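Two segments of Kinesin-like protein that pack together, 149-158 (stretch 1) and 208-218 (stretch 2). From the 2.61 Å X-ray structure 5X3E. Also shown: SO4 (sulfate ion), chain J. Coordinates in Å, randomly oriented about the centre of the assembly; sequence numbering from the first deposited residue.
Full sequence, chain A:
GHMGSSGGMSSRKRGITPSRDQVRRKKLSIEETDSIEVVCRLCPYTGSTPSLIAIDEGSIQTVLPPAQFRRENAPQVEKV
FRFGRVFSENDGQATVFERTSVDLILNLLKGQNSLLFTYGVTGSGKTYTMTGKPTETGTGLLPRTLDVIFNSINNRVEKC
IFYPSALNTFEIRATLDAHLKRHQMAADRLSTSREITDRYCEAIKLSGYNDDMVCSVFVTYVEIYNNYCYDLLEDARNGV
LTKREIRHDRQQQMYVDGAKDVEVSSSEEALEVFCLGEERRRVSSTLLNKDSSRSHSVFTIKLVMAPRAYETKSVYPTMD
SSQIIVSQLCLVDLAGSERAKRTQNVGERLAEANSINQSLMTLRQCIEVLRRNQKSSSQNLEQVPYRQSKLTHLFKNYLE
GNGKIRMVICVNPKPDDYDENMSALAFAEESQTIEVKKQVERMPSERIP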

# COMPACT_ATOMS: atom_id res chain seq x y z
N ILE A 149 -10.93 5.52 -6.34
CA ILE A 149 -11.77 4.48 -5.74
C ILE A 149 -13.16 5.04 -5.44
O ILE A 149 -14.18 4.49 -5.89
CB ILE A 149 -11.11 3.90 -4.48
CG1 ILE A 149 -9.94 2.99 -4.85
CG2 ILE A 149 -12.13 3.13 -3.63
CD1 ILE A 149 -9.05 2.65 -3.67
N PHE A 150 -13.22 6.14 -4.69
CA PHE A 150 -14.52 6.69 -4.33
C PHE A 150 -15.27 7.23 -5.54
O PHE A 150 -16.51 7.25 -5.54
CB PHE A 150 -14.35 7.78 -3.28
CG PHE A 150 -14.17 7.25 -1.90
CD1 PHE A 150 -15.27 6.94 -1.12
CD2 PHE A 150 -12.91 7.03 -1.38
CE1 PHE A 150 -15.11 6.43 0.15
CE2 PHE A 150 -12.74 6.53 -0.11
CZ PHE A 150 -13.85 6.23 0.66
N ASN A 151 -14.55 7.67 -6.58
CA ASN A 151 -15.21 8.05 -7.82
C ASN A 151 -15.81 6.86 -8.54
O ASN A 151 -16.85 6.99 -9.20
CB ASN A 151 -14.22 8.76 -8.75
CG ASN A 151 -13.74 10.08 -8.18
OD1 ASN A 151 -14.35 10.63 -7.26
ND2 ASN A 151 -12.65 10.60 -8.74
N SER A 152 -15.19 5.68 -8.43
CA SER A 152 -15.52 4.55 -9.29
C SER A 152 -16.48 3.55 -8.66
O SER A 152 -17.04 2.72 -9.40
CB SER A 152 -14.23 3.82 -9.69
OG SER A 152 -13.33 4.71 -10.31
N ILE A 153 -16.70 3.58 -7.35
CA ILE A 153 -17.62 2.63 -6.72
C ILE A 153 -19.02 3.21 -6.74
O ILE A 153 -19.22 4.43 -6.79
CB ILE A 153 -17.19 2.27 -5.28
CG1 ILE A 153 -17.30 3.49 -4.36
CG2 ILE A 153 -15.79 1.67 -5.26
CD1 ILE A 153 -16.71 3.25 -2.99
N ASN A 154 -20.01 2.32 -6.74
CA ASN A 154 -21.41 2.68 -6.60
C ASN A 154 -22.00 1.92 -5.42
O ASN A 154 -21.37 1.03 -4.85
CB ASN A 154 -22.20 2.37 -7.88
CG ASN A 154 -21.57 2.99 -9.11
OD1 ASN A 154 -21.24 4.17 -9.12
ND2 ASN A 154 -21.39 2.18 -10.15
N ASN A 155 -23.23 2.29 -5.06
CA ASN A 155 -23.96 1.63 -3.99
C ASN A 155 -23.17 1.65 -2.68
O ASN A 155 -23.17 0.69 -1.91
CB ASN A 155 -24.33 0.19 -4.36
CG ASN A 155 -25.22 0.11 -5.59
OD1 ASN A 155 -25.85 1.09 -5.97
ND2 ASN A 155 -25.29 -1.07 -6.19
N ARG A 156 -22.48 2.76 -2.44
CA ARG A 156 -21.80 2.95 -1.16
C ARG A 156 -22.86 3.23 -0.09
O ARG A 156 -23.64 4.17 -0.23
CB ARG A 156 -20.82 4.11 -1.24
CG ARG A 156 -19.66 4.03 -0.27
CD ARG A 156 -19.02 5.39 -0.06
NE ARG A 156 -19.88 6.20 0.79
CZ ARG A 156 -20.60 7.24 0.39
NH1 ARG A 156 -20.57 7.64 -0.88
NH2 ARG A 156 -21.35 7.89 1.27
N VAL A 157 -22.90 2.41 0.95
CA VAL A 157 -23.93 2.60 1.97
C VAL A 157 -23.48 3.53 3.08
O VAL A 157 -22.30 3.87 3.20
CB VAL A 157 -24.39 1.26 2.57
CG1 VAL A 157 -25.35 0.63 1.65
CG2 VAL A 157 -23.20 0.34 2.81
N GLU A 158 -24.43 3.92 3.92
CA GLU A 158 -24.11 4.70 5.10
C GLU A 158 -23.28 3.86 6.07
O GLU A 158 -23.17 2.63 5.95
CB GLU A 158 -25.38 5.17 5.79
CG GLU A 158 -26.31 5.98 4.89
CD GLU A 158 -27.71 6.13 5.48
OE1 GLU A 158 -28.19 5.21 6.18
OE2 GLU A 158 -28.31 7.20 5.25
N GLY A 208 -16.11 -0.84 -13.81
CA GLY A 208 -15.83 -2.20 -13.43
C GLY A 208 -16.46 -2.60 -12.11
O GLY A 208 -16.42 -3.77 -11.73
N TYR A 209 -17.05 -1.63 -11.41
CA TYR A 209 -17.74 -1.94 -10.17
C TYR A 209 -18.98 -2.78 -10.45
O TYR A 209 -19.70 -2.55 -11.43
CB TYR A 209 -18.12 -0.68 -9.41
CG TYR A 209 -18.83 -0.99 -8.12
CD1 TYR A 209 -20.22 -1.00 -8.03
CD2 TYR A 209 -18.10 -1.31 -6.97
CE1 TYR A 209 -20.86 -1.31 -6.85
CE2 TYR A 209 -18.73 -1.62 -5.79
CZ TYR A 209 -20.11 -1.62 -5.73
OH TYR A 209 -20.73 -1.93 -4.54
N ASN A 210 -19.24 -3.74 -9.57
CA ASN A 210 -20.34 -4.69 -9.73
C ASN A 210 -21.59 -4.08 -9.09
O ASN A 210 -21.76 -4.13 -7.88
CB ASN A 210 -19.96 -6.02 -9.08
CG ASN A 210 -21.02 -7.08 -9.26
OD1 ASN A 210 -22.07 -6.84 -9.86
ND2 ASN A 210 -20.74 -8.27 -8.74
N ASP A 211 -22.48 -3.54 -9.93
CA ASP A 211 -23.66 -2.85 -9.41
C ASP A 211 -24.63 -3.77 -8.69
O ASP A 211 -25.53 -3.27 -8.00
CB ASP A 211 -24.41 -2.14 -10.55
CG ASP A 211 -23.69 -0.90 -11.05
OD1 ASP A 211 -22.85 -0.36 -10.31
OD2 ASP A 211 -23.97 -0.46 -12.18
N ASP A 212 -24.45 -5.09 -8.78
CA ASP A 212 -25.23 -6.01 -7.96
C ASP A 212 -24.69 -6.11 -6.54
O ASP A 212 -25.26 -6.84 -5.73
CB ASP A 212 -25.28 -7.39 -8.61
CG ASP A 212 -26.29 -7.46 -9.74
OD1 ASP A 212 -27.39 -6.89 -9.59
OD2 ASP A 212 -25.99 -8.08 -10.78
N MET A 213 -23.62 -5.40 -6.25
CA MET A 213 -23.02 -5.37 -4.93
C MET A 213 -23.21 -4.01 -4.27
O MET A 213 -23.22 -2.97 -4.93
CB MET A 213 -21.53 -5.71 -4.99
CG MET A 213 -21.26 -7.12 -5.49
SD MET A 213 -21.66 -8.38 -4.27
CE MET A 213 -20.04 -8.81 -3.67
N VAL A 214 -23.38 -4.06 -3.00
CA VAL A 214 -23.35 -2.91 -2.12
C VAL A 214 -21.99 -2.88 -1.44
O VAL A 214 -21.37 -3.93 -1.24
CB VAL A 214 -24.51 -3.00 -1.12
CG1 VAL A 214 -24.37 -1.97 -0.10
CG2 VAL A 214 -25.80 -2.73 -1.85
N CYS A 215 -21.51 -1.69 -1.09
CA CYS A 215 -20.14 -1.62 -0.59
C CYS A 215 -19.97 -0.55 0.48
O CYS A 215 -20.81 0.34 0.66
CB CYS A 215 -19.15 -1.36 -1.72
SG CYS A 215 -19.24 0.34 -2.35
N SER A 216 -18.84 -0.65 1.17
CA SER A 216 -18.36 0.34 2.12
C SER A 216 -16.84 0.25 2.16
O SER A 216 -16.26 -0.81 1.89
CB SER A 216 -18.94 0.13 3.53
OG SER A 216 -18.47 1.13 4.41
N VAL A 217 -16.18 1.36 2.49
CA VAL A 217 -14.73 1.42 2.47
C VAL A 217 -14.22 1.50 3.91
O VAL A 217 -14.68 2.32 4.71
CB VAL A 217 -14.22 2.62 1.64
CG1 VAL A 217 -12.70 2.67 1.66
CG2 VAL A 217 -14.72 2.52 0.21
N PHE A 218 -13.28 0.62 4.23
CA PHE A 218 -12.59 0.62 5.51
C PHE A 218 -11.10 0.77 5.24
O PHE A 218 -10.59 0.25 4.25
CB PHE A 218 -12.87 -0.67 6.29
CG PHE A 218 -14.28 -0.80 6.80
CD1 PHE A 218 -14.59 -0.50 8.12
CD2 PHE A 218 -15.30 -1.22 5.95
CE1 PHE A 218 -15.89 -0.62 8.59
CE2 PHE A 218 -16.60 -1.33 6.42
CZ PHE A 218 -16.90 -1.03 7.74
S SO4 J . -17.32 -9.20 -7.15
O1 SO4 J . -16.64 -7.94 -7.44
O2 SO4 J . -17.42 -9.98 -8.37
O3 SO4 J . -16.57 -9.95 -6.15
O4 SO4 J . -18.66 -8.92 -6.64
O HOH W 1 -16.97 1.33 -11.66

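What holds the two backbones together? Stretch 1 leaves its helix at Ile-153 and runs on as loop beside the strand that begins at Met-213, and a single beta bridge joins Arg-156 to Cys-215. Cys-215 uses both of its backbone polar groups here: its N donates to Asn-155 O at 3.0 Å, and its O accepts from Val-157 N, also at 3.0 Å. Both bonds are nearly straight, with angles of 163° at the hydrogen. Between them, Arg-156 CA lies 3.3 Å from Cys-215 O in a CA-H...O contact, while the arginine's CA-to-CB bond points away from the strand.

How do the two asparagines extend this bonding? Their side-chain amides reach the turn that precedes the strand, a type I turn from Asn-210 to Met-213 closed by Met-213 N donating to Asn-210 O at 2.8 Å. Asn-154 ND2 donates to the carboxylate of Asp-211, 2.9 Å from OD1, a bond strengthened by the acceptor's negative charge. Asn-155, whose CA-to-CB bond points toward stretch 2, instead addresses the backbone: its ND2 donates to Met-213 O at 3.1 Å and lies 2.9 Å from Asp-211 O. With positive phi and psi (56°/38°), Asn-155 adopts a left-handed conformation, one that asparagine tolerates comparatively well.

What does Tyr-209 contribute? Its hydroxyl OH donates to Met-213 O at 2.7 Å, so this carbonyl accepts from both the tyrosine and Asn-155, tying the turn to its neighbour across the contact. Asn-154 O is also near the hydroxyl, 3.0 Å from Tyr-209 OH. The backbone of stretch 1 crosses one face of the ring, where Ile-153 CA comes within 4.0 Å of Tyr-209 CD2. At the end of the helix, water 1 bridges the stretches, donating to Ser-152 O at 2.7 Å and accepting from Tyr-209 N at 3.0 Å.

Which apolar side chains fill the remaining space? Ile-153 CD1 meets two strand residues, lying 3.9 Å from Cys-215 SG and 3.8 Å from Val-217 CG2. Phe-150 adds to this cluster from the helix: its CA-to-CB bond points sideways, but the end of the side chain comes nearer, bringing CZ to 3.8 Å from Val-217 CB. A separate apolar contact forms between Val-157 CG1 and Val-214 CG1, a tight 3.3 Å apart. Together the polar and apolar contacts bury 624 Å², summed over both stretches.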